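Local coordinates for glutathione peroxidase-like protein (Trypanosoma brucei, PDB 3DWV) that probably reduces peroxides, with tryparedoxin as its electron donor, as a glutathione peroxidase-type enzyme of the thioredoxin fold, at residues V82-N88 with F113-I119; L50-V54 with Y130-K134. The protein carries 1 engineered substitution. All blocks are in the same frame, centred on the assembly; numbering follows the deposited sequence. Where two conformers were deposited one is given.

Contact 1. Residues V82-N88 with F113-I119; sequences VLAFPSN and FPIMAKI. Engineered in segment 82-88: Ser87 (natural residue Cys).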
ATOM      1  N   VAL A  82       0.170   9.229   1.404  1.00 13.08           N
ATOM      2  CA  VAL A  82      -0.030   7.795   1.635  1.00  9.43           C
ATOM      3  C   VAL A  82      -1.216   7.393   0.769  1.00  9.31           C
ATOM      4  O   VAL A  82      -2.239   8.124   0.837  1.00 12.54           O
ATOM      5  CB  VAL A  82      -0.311   7.555   3.127  1.00 13.29           C
ATOM      6  CG1 VAL A  82      -0.805   6.141   3.345  1.00 13.68           C
ATOM      7  CG2 VAL A  82       0.948   7.907   3.927  1.00 15.02           C
ATOM      8  N   LEU A  83      -1.131   6.303   0.010  1.00 10.11           N
ATOM      9  CA  LEU A  83      -2.279   5.816  -0.731  1.00 11.24           C
ATOM     10  C   LEU A  83      -2.655   4.424  -0.233  1.00 11.69           C
ATOM     11  O   LEU A  83      -1.717   3.621  -0.038  1.00 13.11           O
ATOM     12  CB  LEU A  83      -1.952   5.670  -2.220  1.00 11.44           C
ATOM     13  CG  LEU A  83      -1.518   6.948  -2.939  1.00 11.50           C
ATOM     14  CD1 LEU A  83      -1.263   6.651  -4.415  1.00 20.85           C
ATOM     15  CD2 LEU A  83      -2.592   8.028  -2.879  1.00 14.04           C
ATOM     16  N   ALA A  84      -3.946   4.126  -0.084  1.00 10.64           N
ATOM     17  CA  ALA A  84      -4.354   2.820   0.416  1.00  9.80           C
ATOM     18  C   ALA A  84      -5.146   2.035  -0.647  1.00  9.10           C
ATOM     19  O   ALA A  84      -6.127   2.553  -1.134  1.00 10.38           O
ATOM     20  CB  ALA A  84      -5.205   2.931   1.691  1.00 12.23           C
ATOM     21  N   PHE A  85      -4.693   0.809  -0.929  1.00 10.40           N
ATOM     22  CA  PHE A  85      -5.437  -0.081  -1.808  1.00 10.02           C
ATOM     23  C   PHE A  85      -6.126  -1.169  -0.999  1.00 10.94           C
ATOM     24  O   PHE A  85      -5.406  -2.026  -0.441  1.00 10.05           O
ATOM     25  CB  PHE A  85      -4.504  -0.773  -2.825  1.00  9.75           C
ATOM     26  CG  PHE A  85      -4.075   0.153  -3.946  1.00 10.68           C
ATOM     27  CD1 PHE A  85      -2.980   0.969  -3.774  1.00 12.24           C
ATOM     28  CD2 PHE A  85      -4.742   0.187  -5.168  1.00 13.00           C
ATOM     29  CE1 PHE A  85      -2.529   1.786  -4.789  1.00 13.94           C
ATOM     30  CE2 PHE A  85      -4.315   1.010  -6.186  1.00 13.07           C
ATOM     31  CZ  PHE A  85      -3.209   1.820  -5.997  1.00 14.20           C
ATOM     32  N   PRO A  86      -7.439  -1.145  -0.836  0.50 11.75           N
ATOM     33  CA  PRO A  86      -8.088  -2.242  -0.103  0.50 10.43           C
ATOM     34  C   PRO A  86      -8.180  -3.511  -0.948  0.50 11.96           C
ATOM     35  O   PRO A  86      -8.429  -3.418  -2.158  0.50 11.25           O
ATOM     36  CB  PRO A  86      -9.486  -1.695   0.201  0.50 12.42           C
ATOM     37  CG  PRO A  86      -9.387  -0.226  -0.084  0.50 11.84           C
ATOM     38  CD  PRO A  86      -8.414  -0.103  -1.229  0.50 12.28           C
ATOM     39  N   SER A  87      -7.977  -4.660  -0.318  1.00 11.96           N
ATOM     40  CA  SER A  87      -8.116  -5.940  -1.022  1.00 13.57           C
ATOM     41  C   SER A  87      -9.588  -6.253  -1.269  1.00 13.93           C
ATOM     42  O   SER A  87     -10.426  -6.008  -0.389  1.00 16.30           O
ATOM     43  CB  SER A  87      -7.526  -7.094  -0.229  1.00 17.21           C
ATOM     44  OG  SER A  87      -7.863  -8.342  -0.867  1.00 14.82           O
ATOM     45  N   ASN A  88      -9.917  -6.832  -2.423  1.00 11.45           N
ATOM     46  CA  ASN A  88     -11.299  -7.269  -2.652  1.00 14.23           C
ATOM     47  C   ASN A  88     -11.597  -8.620  -2.009  1.00 13.71           C
ATOM     48  O   ASN A  88     -12.699  -9.171  -2.194  1.00 14.82           O
ATOM     49  CB  ASN A  88     -11.590  -7.345  -4.154  1.00 14.67           C
ATOM     50  CG  ASN A  88     -10.735  -8.380  -4.844  1.00 12.32           C
ATOM     51  OD1 ASN A  88     -10.051  -9.208  -4.250  1.00 12.19           O
ATOM     52  ND2 ASN A  88     -10.736  -8.390  -6.187  1.00 15.39           N
ATOM     53  N   PHE A 113      -6.193   9.705   4.563  1.00 13.42           N
ATOM     54  CA  PHE A 113      -5.446   9.668   3.289  1.00 12.06           C
ATOM     55  C   PHE A 113      -6.300   9.021   2.213  1.00 11.47           C
ATOM     56  O   PHE A 113      -7.307   8.393   2.586  1.00 11.74           O
ATOM     57  CB  PHE A 113      -4.121   8.933   3.471  1.00 12.07           C
ATOM     58  CG  PHE A 113      -4.123   7.712   4.374  1.00 12.27           C
ATOM     59  CD1 PHE A 113      -4.542   6.487   3.901  1.00 12.93           C
ATOM     60  CD2 PHE A 113      -3.734   7.728   5.687  1.00 12.25           C
ATOM     61  CE1 PHE A 113      -4.555   5.321   4.647  1.00 11.57           C
ATOM     62  CE2 PHE A 113      -3.709   6.600   6.475  1.00 11.42           C
ATOM     63  CZ  PHE A 113      -4.157   5.361   5.989  1.00 12.62           C
ATOM     64  N   PRO A 114      -5.985   9.140   0.927  1.00 12.02           N
ATOM     65  CA  PRO A 114      -6.774   8.509  -0.138  1.00 13.52           C
ATOM     66  C   PRO A 114      -6.820   6.989  -0.118  1.00 12.36           C
ATOM     67  O   PRO A 114      -5.821   6.290   0.065  1.00 11.90           O
ATOM     68  CB  PRO A 114      -6.061   8.947  -1.431  1.00 14.49           C
ATOM     69  CG  PRO A 114      -5.486  10.289  -1.027  1.00 17.81           C
ATOM     70  CD  PRO A 114      -4.907   9.983   0.357  1.00 17.43           C
ATOM     71  N   ILE A 115      -8.055   6.520  -0.380  1.00 11.16           N
ATOM     72  CA  ILE A 115      -8.286   5.078  -0.488  0.50 11.97           C
ATOM     73  C   ILE A 115      -8.810   4.804  -1.894  1.00 11.49           C
ATOM     74  O   ILE A 115      -9.700   5.484  -2.415  1.00 13.56           O
ATOM     75  CB  ILE A 115      -9.276   4.530   0.544  0.50 10.37           C
ATOM     76  CG1 ILE A 115      -8.911   4.922   1.977  0.50  9.05           C
ATOM     77  CG2 ILE A 115      -9.446   3.027   0.431  0.50  8.74           C
ATOM     78  CD1 ILE A 115     -10.056   4.878   2.950  0.50  8.80           C
ATOM     79  N   MET A 116      -8.210   3.800  -2.491  1.00 11.83           N
ATOM     80  CA  MET A 116      -8.496   3.505  -3.894  1.00 12.07           C
ATOM     81  C   MET A 116      -9.598   2.457  -4.002  1.00 13.50           C
ATOM     82  O   MET A 116     -10.094   1.916  -2.999  1.00 13.34           O
ATOM     83  CB  MET A 116      -7.200   3.117  -4.620  1.00 13.03           C
ATOM     84  CG  MET A 116      -6.095   4.179  -4.502  1.00 13.99           C
ATOM     85  SD  MET A 116      -6.435   5.695  -5.436  1.00 16.34           S
ATOM     86  CE  MET A 116      -6.753   6.878  -4.128  1.00 20.71           C
ATOM     87  N   ALA A 117     -10.015   2.178  -5.254  1.00 12.70           N
ATOM     88  CA  ALA A 117     -10.955   1.061  -5.420  1.00 11.80           C
ATOM     89  C   ALA A 117     -10.311  -0.283  -5.080  1.00 13.28           C
ATOM     90  O   ALA A 117      -9.072  -0.390  -5.255  1.00 15.96           O
ATOM     91  CB  ALA A 117     -11.430   0.979  -6.871  1.00 16.16           C
ATOM     92  N   LYS A 118     -11.089  -1.268  -4.646  1.00 13.14           N
ATOM     93  CA  LYS A 118     -10.626  -2.608  -4.268  1.00 11.42           C
ATOM     94  C   LYS A 118      -9.995  -3.334  -5.429  1.00 11.38           C
ATOM     95  O   LYS A 118     -10.465  -3.215  -6.567  1.00 14.60           O
ATOM     96  CB  LYS A 118     -11.796  -3.466  -3.740  1.00 13.04           C
ATOM     97  CG  LYS A 118     -12.254  -2.938  -2.374  1.00 18.43           C
ATOM     98  CD  LYS A 118     -13.338  -3.767  -1.699  1.00 26.24           C
ATOM     99  CE  LYS A 118     -13.204  -3.652  -0.172  1.00 34.85           C
ATOM    100  NZ  LYS A 118     -14.484  -3.938   0.537  1.00 42.27           N
ATOM    101  N   ILE A 119      -8.926  -4.071  -5.145  0.50 12.12           N
ATOM    102  CA  ILE A 119      -8.099  -4.788  -6.088  0.50  9.33           C
ATOM    103  C   ILE A 119      -7.637  -6.135  -5.547  0.50  9.66           C
ATOM    104  O   ILE A 119      -7.680  -6.323  -4.325  0.50 10.23           O
ATOM    105  CB  ILE A 119      -6.831  -3.963  -6.386  0.50  8.35           C
ATOM    106  CG1 ILE A 119      -5.909  -3.834  -5.163  0.50  6.46           C
ATOM    107  CG2 ILE A 119      -7.153  -2.575  -6.905  0.50  9.52           C
ATOM    108  CD1 ILE A 119      -4.509  -3.401  -5.578  0.50  7.18           C
TER
HETATM  109  O   HOH W   1     -12.065  -5.858  -7.362  1.00 30.24           O

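Contact 2. Residues L50-V54 with Y130-K134; sequences LIYNV and YEYMK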
ATOM      1  N   LEU A  50       4.014   6.587   0.222  1.00 11.20           N
ATOM      2  CA  LEU A  50       3.928   5.256   0.784  1.00 11.61           C
ATOM      3  C   LEU A  50       2.631   4.597   0.302  1.00 12.98           C
ATOM      4  O   LEU A  50       1.611   5.282   0.451  1.00 15.07           O
ATOM      5  CB  LEU A  50       3.817   5.303   2.306  1.00 13.02           C
ATOM      6  CG  LEU A  50       5.011   5.019   3.181  1.00 17.64           C
ATOM      7  CD1 LEU A  50       4.554   5.059   4.640  1.00 14.33           C
ATOM      8  CD2 LEU A  50       5.704   3.712   2.836  1.00 15.47           C
ATOM      9  N   ILE A  51       2.741   3.369  -0.213  1.00 10.10           N
ATOM     10  CA  ILE A  51       1.533   2.687  -0.701  1.00  8.77           C
ATOM     11  C   ILE A  51       1.280   1.444   0.134  1.00  8.60           C
ATOM     12  O   ILE A  51       2.077   0.500   0.144  1.00  8.03           O
ATOM     13  CB  ILE A  51       1.615   2.327  -2.185  1.00  9.62           C
ATOM     14  CG1 ILE A  51       1.903   3.578  -3.045  1.00 11.39           C
ATOM     15  CG2 ILE A  51       0.341   1.600  -2.618  1.00 11.35           C
ATOM     16  CD1 ILE A  51       2.061   3.216  -4.538  1.00 18.20           C
ATOM     17  N   TYR A  52       0.143   1.528   0.844  1.00  9.09           N
ATOM     18  CA  TYR A  52      -0.315   0.418   1.643  1.00 10.45           C
ATOM     19  C   TYR A  52      -1.451  -0.415   1.048  1.00  9.88           C
ATOM     20  O   TYR A  52      -2.310   0.199   0.391  1.00 10.25           O
ATOM     21  CB  TYR A  52      -0.874   0.982   2.941  1.00 12.39           C
ATOM     22  CG  TYR A  52       0.078   1.530   3.967  1.00 11.44           C
ATOM     23  CD1 TYR A  52       0.558   2.823   3.923  1.00 12.24           C
ATOM     24  CD2 TYR A  52       0.485   0.711   5.029  1.00 11.27           C
ATOM     25  CE1 TYR A  52       1.436   3.299   4.904  1.00 15.42           C
ATOM     26  CE2 TYR A  52       1.340   1.188   6.004  1.00 14.08           C
ATOM     27  CZ  TYR A  52       1.822   2.472   5.941  1.00 14.93           C
ATOM     28  OH  TYR A  52       2.677   2.944   6.918  1.00 13.01           O
ATOM     29  N   ASN A  53      -1.456  -1.720   1.271  1.00  9.85           N
ATOM     30  CA  ASN A  53      -2.683  -2.509   1.068  1.00  9.84           C
ATOM     31  C   ASN A  53      -3.467  -2.571   2.381  1.00  8.05           C
ATOM     32  O   ASN A  53      -2.846  -2.675   3.436  1.00 10.54           O
ATOM     33  CB  ASN A  53      -2.390  -3.924   0.543  1.00  8.52           C
ATOM     34  CG  ASN A  53      -1.515  -4.740   1.496  1.00 10.35           C
ATOM     35  OD1 ASN A  53      -0.317  -4.455   1.575  1.00 13.25           O
ATOM     36  ND2 ASN A  53      -2.033  -5.740   2.206  1.00 12.11           N
ATOM     37  N   VAL A  54      -4.801  -2.488   2.308  1.00  8.33           N
ATOM     38  CA  VAL A  54      -5.584  -2.428   3.566  1.00 11.04           C
ATOM     39  C   VAL A  54      -6.724  -3.414   3.407  1.00 10.15           C
ATOM     40  O   VAL A  54      -6.879  -4.113   2.378  1.00 10.89           O
ATOM     41  CB  VAL A  54      -6.043  -0.988   3.863  1.00 11.39           C
ATOM     42  CG1 VAL A  54      -4.843  -0.009   3.907  1.00 13.40           C
ATOM     43  CG2 VAL A  54      -7.018  -0.493   2.802  1.00 12.73           C
ATOM     44  N   TYR A 130       0.768  -3.900  -8.366  1.00  8.86           N
ATOM     45  CA  TYR A 130       1.256  -4.735  -7.263  1.00  9.44           C
ATOM     46  C   TYR A 130       2.284  -5.737  -7.790  1.00  9.50           C
ATOM     47  O   TYR A 130       3.329  -6.024  -7.188  1.00 10.63           O
ATOM     48  CB  TYR A 130       0.057  -5.387  -6.491  1.00 10.77           C
ATOM     49  CG  TYR A 130      -0.183  -4.498  -5.290  1.00  9.43           C
ATOM     50  CD1 TYR A 130      -0.964  -3.357  -5.392  1.00 10.41           C
ATOM     51  CD2 TYR A 130       0.406  -4.799  -4.076  1.00  8.77           C
ATOM     52  CE1 TYR A 130      -1.167  -2.532  -4.308  1.00 10.32           C
ATOM     53  CE2 TYR A 130       0.201  -3.952  -2.994  1.00  8.97           C
ATOM     54  CZ  TYR A 130      -0.589  -2.817  -3.099  1.00 10.80           C
ATOM     55  OH  TYR A 130      -0.810  -1.977  -2.025  1.00 11.11           O
ATOM     56  N   GLU A 131       2.024  -6.339  -8.954  1.00 11.43           N
ATOM     57  CA  GLU A 131       3.012  -7.258  -9.541  1.00 11.62           C
ATOM     58  C   GLU A 131       4.320  -6.535  -9.744  1.00 12.29           C
ATOM     59  O   GLU A 131       5.386  -7.120  -9.434  1.00 13.39           O
ATOM     60  CB  GLU A 131       2.441  -7.868 -10.830  1.00 16.07           C
ATOM     61  CG  GLU A 131       1.246  -8.748 -10.343  1.00 18.92           C
ATOM     62  CD  GLU A 131       1.726  -9.942  -9.546  1.00 21.59           C
ATOM     63  OE1 GLU A 131       1.935 -10.954 -10.282  1.00 31.36           O
ATOM     64  OE2 GLU A 131       1.919 -10.052  -8.294  1.00 18.66           O
ATOM     65  N   TYR A 132       4.210  -5.294 -10.203  1.00 10.97           N
ATOM     66  CA  TYR A 132       5.472  -4.527 -10.316  1.00 10.19           C
ATOM     67  C   TYR A 132       6.143  -4.221  -8.993  1.00 11.36           C
ATOM     68  O   TYR A 132       7.371  -4.399  -8.859  1.00 11.39           O
ATOM     69  CB  TYR A 132       5.128  -3.231 -11.080  1.00 11.07           C
ATOM     70  CG  TYR A 132       6.254  -2.198 -11.075  1.00 11.46           C
ATOM     71  CD1 TYR A 132       7.449  -2.392 -11.778  1.00 13.84           C
ATOM     72  CD2 TYR A 132       6.094  -1.024 -10.356  1.00 13.22           C
ATOM     73  CE1 TYR A 132       8.453  -1.422 -11.753  1.00 12.48           C
ATOM     74  CE2 TYR A 132       7.074  -0.063 -10.309  1.00 13.06           C
ATOM     75  CZ  TYR A 132       8.247  -0.278 -11.010  1.00 12.21           C
ATOM     76  OH  TYR A 132       9.198   0.719 -10.931  1.00 16.57           O
ATOM     77  N   MET A 133       5.426  -3.692  -7.978  1.00 10.12           N
ATOM     78  CA  MET A 133       6.081  -3.337  -6.719  1.00  9.17           C
ATOM     79  C   MET A 133       6.615  -4.584  -6.024  1.00 10.45           C
ATOM     80  O   MET A 133       7.723  -4.576  -5.464  1.00 12.01           O
ATOM     81  CB  MET A 133       5.071  -2.613  -5.796  1.00 11.28           C
ATOM     82  CG  MET A 133       4.680  -1.247  -6.324  1.00 11.95           C
ATOM     83  SD  MET A 133       3.688  -0.290  -5.146  1.00 12.14           S
ATOM     84  CE  MET A 133       2.314  -1.356  -4.734  1.00 13.61           C
ATOM     85  N   LYS A 134       5.846  -5.694  -6.072  1.00 10.34           N
ATOM     86  CA  LYS A 134       6.267  -6.929  -5.393  1.00 11.47           C
ATOM     87  C   LYS A 134       7.506  -7.536  -6.001  1.00 13.28           C
ATOM     88  O   LYS A 134       8.363  -8.126  -5.302  1.00 14.81           O
ATOM     89  CB  LYS A 134       5.124  -7.960  -5.443  1.00 12.18           C
ATOM     90  CG  LYS A 134       3.923  -7.591  -4.558  1.00  9.74           C
ATOM     91  CD  LYS A 134       2.653  -8.263  -5.091  1.00 14.01           C
ATOM     92  CE  LYS A 134       2.648  -9.754  -4.865  1.00 17.15           C
ATOM     93  NZ  LYS A 134       1.406 -10.386  -5.424  1.00 12.29           N
TER
HETATM   94  O   HOH W   2       1.156  -2.403  -0.152  1.00 12.53           O

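Contact 1. Residues V82-N88 with F113-I119
Val82 lays CG1 over the middle of one face of the Phe113 ring, a CH-pi contact 3.8 Å from its centroid, while Ala84 CB meets the rim of the same ring 3.9 Å from CE1. Phe113 has its ring between its backbone N and carbonyl carbon (chi1 39°), which turns it back over the strand. Leu83 and Phe85 project from the other side. There Leu83 CD2 rests on Pro114 CB, and Met116 CG lies above the Phe85 ring, with SD further off in an oblique Met-aromatic contact. Ile119 CG1 also sits between its backbone N and carbonyl carbon (chi1 67°), carrying CD1 back to Phe85, obliquely, 3.6 Å from CD2; Met116 and Ile119 thus both pack round that ring. Ala84 is gripped twice: its N donates to Pro114 O and its O accepts Met116 N at 2.8 Å, the latter bond nearly linear (166°). The loop then takes one extra residue around Ala117, so that Ile119 N reaches Pro86 O and Ile119 O accepts Asn88 N from above the carbonyl plane. The engineered Ser87 (Cys in nature) points away and bonds to Glu94. Asn88 OD1 bonds to Phe90 N, and ND2 to Asn120 OD1 and a water shared with Lys118 O. Four backbone bonds run along the strand's outer edge and the turn after it. Val82 O and Ala117 O are buried without a polar partner, so apolar packing probably offsets part of that cost.

Contact 2. Residues L50-V54 with Y130-K134
The phenol oxygen of Tyr130 lies against the strand at Asn53, and the shortest polar bond here joins Tyr130 OH to a water at 2.7 Å. That water also lies 3.1 Å from Asn53 OD1, within hydrogen-bonding geometry, and thus links the helix side chain to the asparagine amide. Direct contact accompanies it: Tyr130 OH stands 3.6 Å from Asn53 CB and 3.4 Å from Asn53 N, but the angle at that N-H is too poor for a hydrogen bond. Asn53 CG lies between its own backbone N and carbonyl carbon (chi1 60°), with OD1 bonded to the water and ND2 held by Trp148 O. Two residues earlier, on the same side of the strand, Ile51 supplies two methyls. CG2 touches Tyr130 OH and Ile51 CD1 packs 3.9 Å from Met133 SD, the two side chains crossing at about a right angle. Met133 bends at its last torsion (chi3 -54°) and brings CE over the centre of the Tyr130 ring, 3.5 Å above its plane, which should restrain the ring's rotation. The contact is that of a helix packing on one face of the central sheet of the thioredoxin fold. Helix 128-136 crosses this face at a steep angle, 116° between the segment directions. Phe85 and Phe153 on the neighbouring strands flank the site, whereas Tyr52, on the other side of the strand, packs on Thr67 and Ala68 of helix 64-75.

Overall arrangement
The two contacts, with centres about 10 Å apart, meet at the pair of parallel neighbouring strands 49-54 and 81-86. Along the chain the order is 50-54, 82-88, 113-119, 130-134, so both segments of contact 1 fall between those of contact 2. Contact 1 borders the outer edge of strand 81-86, while contact 2 seats helix 128-136 on one face of the sheet. Tyr52 and Val54 bond to Phe85 through the backbone, and Ile119 packs on Tyr130, joining both contacts into one core. Cys106, disulfide-linked to Cys58 in this oxidised form, lies in the chain between 82-88 and 113-119, and contact 1 draws the two ends of that excursion together at the edge of the sheet.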